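Peptidoglycan glycosyltransferase (PDB 4MNR) is a penicillin-binding protein of Eggerthella lenta, whose crystallised fragment pairs a dimerisation-type domain with a transpeptidase-family domain of the beta-lactamase clan. Local coordinates at residues 187-201 and 248-261. Residues are numbered along the deposited sequence; the frame is centred on the assembly and turned at random. Where two conformers were deposited one is given.
Sequences FKIVTLATALEDDVA and LGVEMGADKLVAGA
Helix 188-197 crosses the 248-261 part of the kinked helix 242-263 at 116°, with segment axes 9.2 Å apart at their closest. The closest CA pair is Thr-194 and Gly-260, 5.3 Å apart. Thr-194 OG1 lies 3.3 Å from Gly-260 CA, where the glycine lets the helices come close. This hydroxyl donates to Val-190 O (2.8 Å), from above the carbonyl plane, and Thr-194 N reaches the same oxygen from the opposite face. A water donates to both Thr-194 OG1 and Gly-260 O. A second water links Asp-198 OD2 with Lys-256 O. No direct hydrogen bond joins the segments.

The rest is mostly apolar. In one of its two conformers, selenomethionine Met-252 bends at chi3 (59°), with CE 3.6 Å from Ala-195 CB. Val-200, whose N bonds back to Ala-195 O in the Schellman motif ending the helix, sets CG2 3.8 Å from both Met-252 CB and Lys-256 CD. Leu-248 CD1 packs among Ala-195, Val-200 and Ala-201. At the other end, Ala-261 CB meets the edge of the Phe-187 ring.

Within the transpeptidase-family region, helix 368-384 packs on helix 188-197 through Leu-192, Ala-193 and Leu-196. Helix 233-239 touches Leu-192, Ala-201 and Leu-248, and helix 284-289 touches Ala-254 and Asp-255.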
loop_
_atom_site.group_PDB
_atom_site.type_symbol
_atom_site.label_atom_id
_atom_site.label_comp_id
_atom_site.label_asym_id
_atom_site.label_seq_id
_atom_site.Cartn_x
_atom_site.Cartn_y
_atom_site.Cartn_z
ATOM N N PHE A 187 1.886 3.800 10.107
ATOM C CA PHE A 187 3.214 3.272 10.401
ATOM C C PHE A 187 3.345 2.808 11.853
ATOM O O PHE A 187 4.285 2.091 12.200
ATOM C CB PHE A 187 4.260 4.360 10.096
ATOM C CG PHE A 187 5.685 3.924 10.267
ATOM C CD1 PHE A 187 6.344 3.201 9.274
ATOM C CD2 PHE A 187 6.392 4.294 11.393
ATOM C CE1 PHE A 187 7.666 2.813 9.430
ATOM C CE2 PHE A 187 7.722 3.905 11.564
ATOM C CZ PHE A 187 8.358 3.164 10.573
ATOM N N LYS A 188 2.419 3.231 12.711
ATOM C CA LYS A 188 2.458 2.775 14.098
ATOM C C LYS A 188 2.373 1.244 14.186
ATOM O O LYS A 188 2.797 0.659 15.181
ATOM C CB LYS A 188 1.364 3.452 14.936
ATOM C CG LYS A 188 1.618 4.938 15.150
ATOM C CD LYS A 188 0.460 5.635 15.842
ATOM C CE LYS A 188 0.752 7.150 15.939
ATOM N NZ LYS A 188 -0.460 7.888 16.327
ATOM N N ILE A 189 1.862 0.597 13.145
ATOM C CA ILE A 189 1.897 -0.869 13.107
ATOM C C ILE A 189 3.353 -1.345 13.222
ATOM O O ILE A 189 3.668 -2.267 13.982
ATOM C CB ILE A 189 1.311 -1.419 11.796
ATOM C CG1 ILE A 189 -0.183 -1.092 11.677
ATOM C CG2 ILE A 189 1.545 -2.926 11.715
ATOM C CD1 ILE A 189 -0.762 -1.461 10.327
ATOM N N VAL A 190 4.251 -0.693 12.482
ATOM C CA VAL A 190 5.681 -1.030 12.525
ATOM C C VAL A 190 6.319 -0.720 13.881
ATOM O O VAL A 190 7.016 -1.562 14.451
ATOM C CB VAL A 190 6.483 -0.317 11.408
ATOM C CG1 VAL A 190 7.980 -0.637 11.518
ATOM C CG2 VAL A 190 5.961 -0.733 10.048
ATOM N N THR A 191 6.073 0.481 14.395
ATOM C CA THR A 191 6.592 0.869 15.700
ATOM C C THR A 191 6.139 -0.072 16.815
ATOM O O THR A 191 6.957 -0.539 17.605
ATOM C CB THR A 191 6.204 2.304 16.027
ATOM O OG1 THR A 191 6.581 3.129 14.921
ATOM C CG2 THR A 191 6.940 2.795 17.278
ATOM N N LEU A 192 4.841 -0.353 16.856
ATOM C CA LEU A 192 4.271 -1.272 17.852
ATOM C C LEU A 192 4.860 -2.670 17.729
ATOM O O LEU A 192 5.275 -3.281 18.720
ATOM C CB LEU A 192 2.761 -1.346 17.666
ATOM C CG LEU A 192 2.049 -2.308 18.620
ATOM C CD1 LEU A 192 2.243 -1.867 20.075
ATOM C CD2 LEU A 192 0.575 -2.401 18.255
ATOM N N ALA A 193 4.884 -3.198 16.509
ATOM C CA ALA A 193 5.423 -4.540 16.302
ATOM C C ALA A 193 6.882 -4.631 16.734
ATOM O O ALA A 193 7.305 -5.618 17.315
ATOM C CB ALA A 193 5.268 -4.962 14.832
ATOM N N THR A 194 7.649 -3.580 16.459
ATOM C CA THR A 194 9.048 -3.560 16.834
ATOM C C THR A 194 9.201 -3.521 18.350
ATOM O O THR A 194 10.046 -4.213 18.916
ATOM C CB THR A 194 9.761 -2.355 16.179
ATOM O OG1 THR A 194 9.685 -2.501 14.751
ATOM C CG2 THR A 194 11.220 -2.343 16.579
ATOM N N ALA A 195 8.369 -2.713 19.006
ATOM C CA ALA A 195 8.446 -2.575 20.457
ATOM C C ALA A 195 8.115 -3.892 21.153
ATOM O O ALA A 195 8.746 -4.249 22.141
ATOM C CB ALA A 195 7.524 -1.463 20.946
ATOM N N LEU A 196 7.125 -4.617 20.637
ATOM C CA LEU A 196 6.773 -5.898 21.232
ATOM C C LEU A 196 7.840 -6.961 20.957
ATOM O O LEU A 196 8.196 -7.738 21.844
ATOM C CB LEU A 196 5.402 -6.368 20.727
ATOM C CG LEU A 196 4.220 -5.438 21.019
ATOM C CD1 LEU A 196 2.921 -6.069 20.522
ATOM C CD2 LEU A 196 4.130 -5.102 22.505
ATOM N N GLU A 197 8.338 -7.004 19.727
ATOM C CA GLU A 197 9.360 -7.983 19.339
ATOM C C GLU A 197 10.638 -7.829 20.170
ATOM O O GLU A 197 11.254 -8.822 20.584
ATOM C CB GLU A 197 9.663 -7.865 17.834
ATOM C CG GLU A 197 10.741 -8.824 17.303
ATOM C CD GLU A 197 10.190 -10.158 16.789
ATOM O OE1 GLU A 197 8.965 -10.374 16.837
ATOM O OE2 GLU A 197 10.993 -11.000 16.330
ATOM N N ASP A 198 11.019 -6.581 20.432
ATOM C CA ASP A 198 12.272 -6.278 21.121
ATOM C C ASP A 198 12.075 -6.097 22.622
ATOM O O ASP A 198 13.025 -5.779 23.347
ATOM C CB ASP A 198 12.915 -5.018 20.538
ATOM C CG ASP A 198 13.399 -5.211 19.109
ATOM O OD1 ASP A 198 13.642 -6.370 18.703
ATOM O OD2 ASP A 198 13.544 -4.195 18.391
ATOM N N ASP A 199 10.840 -6.297 23.077
ATOM C CA ASP A 199 10.495 -6.201 24.498
ATOM C C ASP A 199 10.801 -4.825 25.088
ATOM O O ASP A 199 11.182 -4.711 26.252
ATOM C CB ASP A 199 11.202 -7.292 25.312
ATOM C CG ASP A 199 10.426 -7.686 26.553
ATOM O OD1 ASP A 199 9.177 -7.695 26.494
ATOM O OD2 ASP A 199 11.064 -7.987 27.586
ATOM N N VAL A 200 10.620 -3.785 24.282
ATOM C CA VAL A 200 10.785 -2.420 24.770
ATOM C C VAL A 200 9.611 -2.020 25.664
ATOM O O VAL A 200 9.785 -1.339 26.675
ATOM C CB VAL A 200 10.919 -1.427 23.604
ATOM C CG1 VAL A 200 10.935 0.014 24.121
ATOM C CG2 VAL A 200 12.182 -1.734 22.801
ATOM N N ALA A 201 8.413 -2.445 25.277
ATOM C CA ALA A 201 7.204 -2.182 26.047
ATOM C C ALA A 201 6.242 -3.315 25.763
ATOM O O ALA A 201 6.471 -4.115 24.849
ATOM C CB ALA A 201 6.572 -0.855 25.641
ATOM N N LEU A 248 7.617 6.398 22.871
ATOM C CA LEU A 248 8.012 5.019 22.633
ATOM C C LEU A 248 9.207 4.966 21.673
ATOM O O LEU A 248 10.135 4.203 21.886
ATOM C CB LEU A 248 6.812 4.199 22.121
ATOM C CG LEU A 248 7.106 2.759 21.708
ATOM C CD1 LEU A 248 7.621 1.929 22.895
ATOM C CD2 LEU A 248 5.839 2.139 21.092
ATOM N N GLY A 249 9.194 5.805 20.640
ATOM C CA GLY A 249 10.322 5.923 19.728
ATOM C C GLY A 249 11.622 6.304 20.423
ATOM O O GLY A 249 12.664 5.692 20.182
ATOM N N VAL A 250 11.563 7.315 21.283
ATOM C CA VAL A 250 12.743 7.736 22.028
ATOM C C VAL A 250 13.202 6.616 22.959
ATOM O O VAL A 250 14.399 6.386 23.129
ATOM C CB VAL A 250 12.462 9.019 22.835
ATOM C CG1 VAL A 250 13.564 9.273 23.865
ATOM C CG2 VAL A 250 12.303 10.205 21.894
ATOM N N GLU A 251 12.249 5.912 23.562
ATOM C CA GLU A 251 12.610 4.834 24.476
ATOM C C GLU A 251 13.309 3.685 23.747
ATOM O O GLU A 251 14.305 3.136 24.244
ATOM C CB GLU A 251 11.384 4.323 25.235
ATOM C CG GLU A 251 11.724 3.217 26.215
ATOM C CD GLU A 251 10.600 2.907 27.176
ATOM O OE1 GLU A 251 9.507 3.494 27.024
ATOM O OE2 GLU A 251 10.815 2.076 28.087
HETATM N N MSE A 252 12.813 3.316 22.572
HETATM C CA MSE A 252 13.429 2.205 21.847
HETATM C C MSE A 252 14.740 2.617 21.186
HETATM O O MSE A 252 15.642 1.794 21.017
HETATM C CB MSE A 252 12.471 1.564 20.836
HETATM C CG MSE A 252 12.277 2.325 19.542
HETATM SE SE MSE A 252 11.301 1.247 18.224
HETATM C CE MSE A 252 9.662 0.923 19.242
ATOM N N GLY A 253 14.852 3.897 20.833
ATOM C CA GLY A 253 16.086 4.399 20.261
ATOM C C GLY A 253 16.154 4.226 18.758
ATOM O O GLY A 253 15.431 3.416 18.159
ATOM N N ALA A 254 17.059 4.983 18.146
ATOM C CA ALA A 254 17.159 5.025 16.691
ATOM C C ALA A 254 17.537 3.678 16.075
ATOM O O ALA A 254 16.941 3.268 15.078
ATOM C CB ALA A 254 18.154 6.110 16.265
ATOM N N ASP A 255 18.527 2.997 16.659
ATOM C CA ASP A 255 18.989 1.717 16.107
ATOM C C ASP A 255 17.831 0.733 15.965
ATOM O O ASP A 255 17.636 0.138 14.897
ATOM C CB ASP A 255 20.085 1.098 16.979
ATOM C CG ASP A 255 21.376 1.899 16.966
ATOM O OD1 ASP A 255 21.780 2.384 15.888
ATOM O OD2 ASP A 255 21.993 2.037 18.044
ATOM N N LYS A 256 17.045 0.586 17.031
ATOM C CA LYS A 256 15.929 -0.369 17.020
ATOM C C LYS A 256 14.807 0.069 16.089
ATOM O O LYS A 256 14.197 -0.766 15.423
ATOM C CB LYS A 256 15.348 -0.562 18.424
ATOM C CG LYS A 256 16.132 -1.483 19.339
ATOM C CD LYS A 256 15.325 -1.763 20.609
ATOM C CE LYS A 256 16.059 -2.702 21.554
ATOM N NZ LYS A 256 17.244 -2.049 22.171
ATOM N N LEU A 257 14.514 1.368 16.039
ATOM C CA LEU A 257 13.404 1.797 15.195
ATOM C C LEU A 257 13.762 1.595 13.724
ATOM O O LEU A 257 12.948 1.110 12.941
ATOM C CB LEU A 257 12.978 3.244 15.477
ATOM C CG LEU A 257 11.827 3.714 14.575
ATOM C CD1 LEU A 257 10.541 2.902 14.811
ATOM C CD2 LEU A 257 11.561 5.203 14.747
ATOM N N VAL A 258 14.987 1.950 13.352
ATOM C CA VAL A 258 15.398 1.798 11.966
ATOM C C VAL A 258 15.470 0.314 11.583
ATOM O O VAL A 258 15.004 -0.082 10.512
ATOM C CB VAL A 258 16.712 2.524 11.673
ATOM C CG1 VAL A 258 17.161 2.242 10.245
ATOM C CG2 VAL A 258 16.513 4.027 11.894
ATOM N N ALA A 259 16.031 -0.509 12.466
ATOM C CA ALA A 259 16.105 -1.951 12.216
ATOM C C ALA A 259 14.711 -2.553 12.084
ATOM O O ALA A 259 14.475 -3.433 11.254
ATOM C CB ALA A 259 16.870 -2.645 13.324
ATOM N N GLY A 260 13.783 -2.080 12.906
ATOM C CA GLY A 260 12.423 -2.581 12.849
ATOM C C GLY A 260 11.748 -2.252 11.530
ATOM O O GLY A 260 11.060 -3.097 10.937
ATOM N N ALA A 261 11.930 -1.017 11.070
ATOM C CA ALA A 261 11.348 -0.605 9.804
ATOM C C ALA A 261 11.978 -1.414 8.669
ATOM O O ALA A 261 11.289 -1.822 7.724
ATOM C CB ALA A 261 11.571 0.883 9.581
HETATM O O HOH W 1 10.159 -5.006 13.446
HETATM O O HOH W 2 14.630 -3.538 15.997
HETATM O O HOH W 3 8.594 -0.213 29.077
#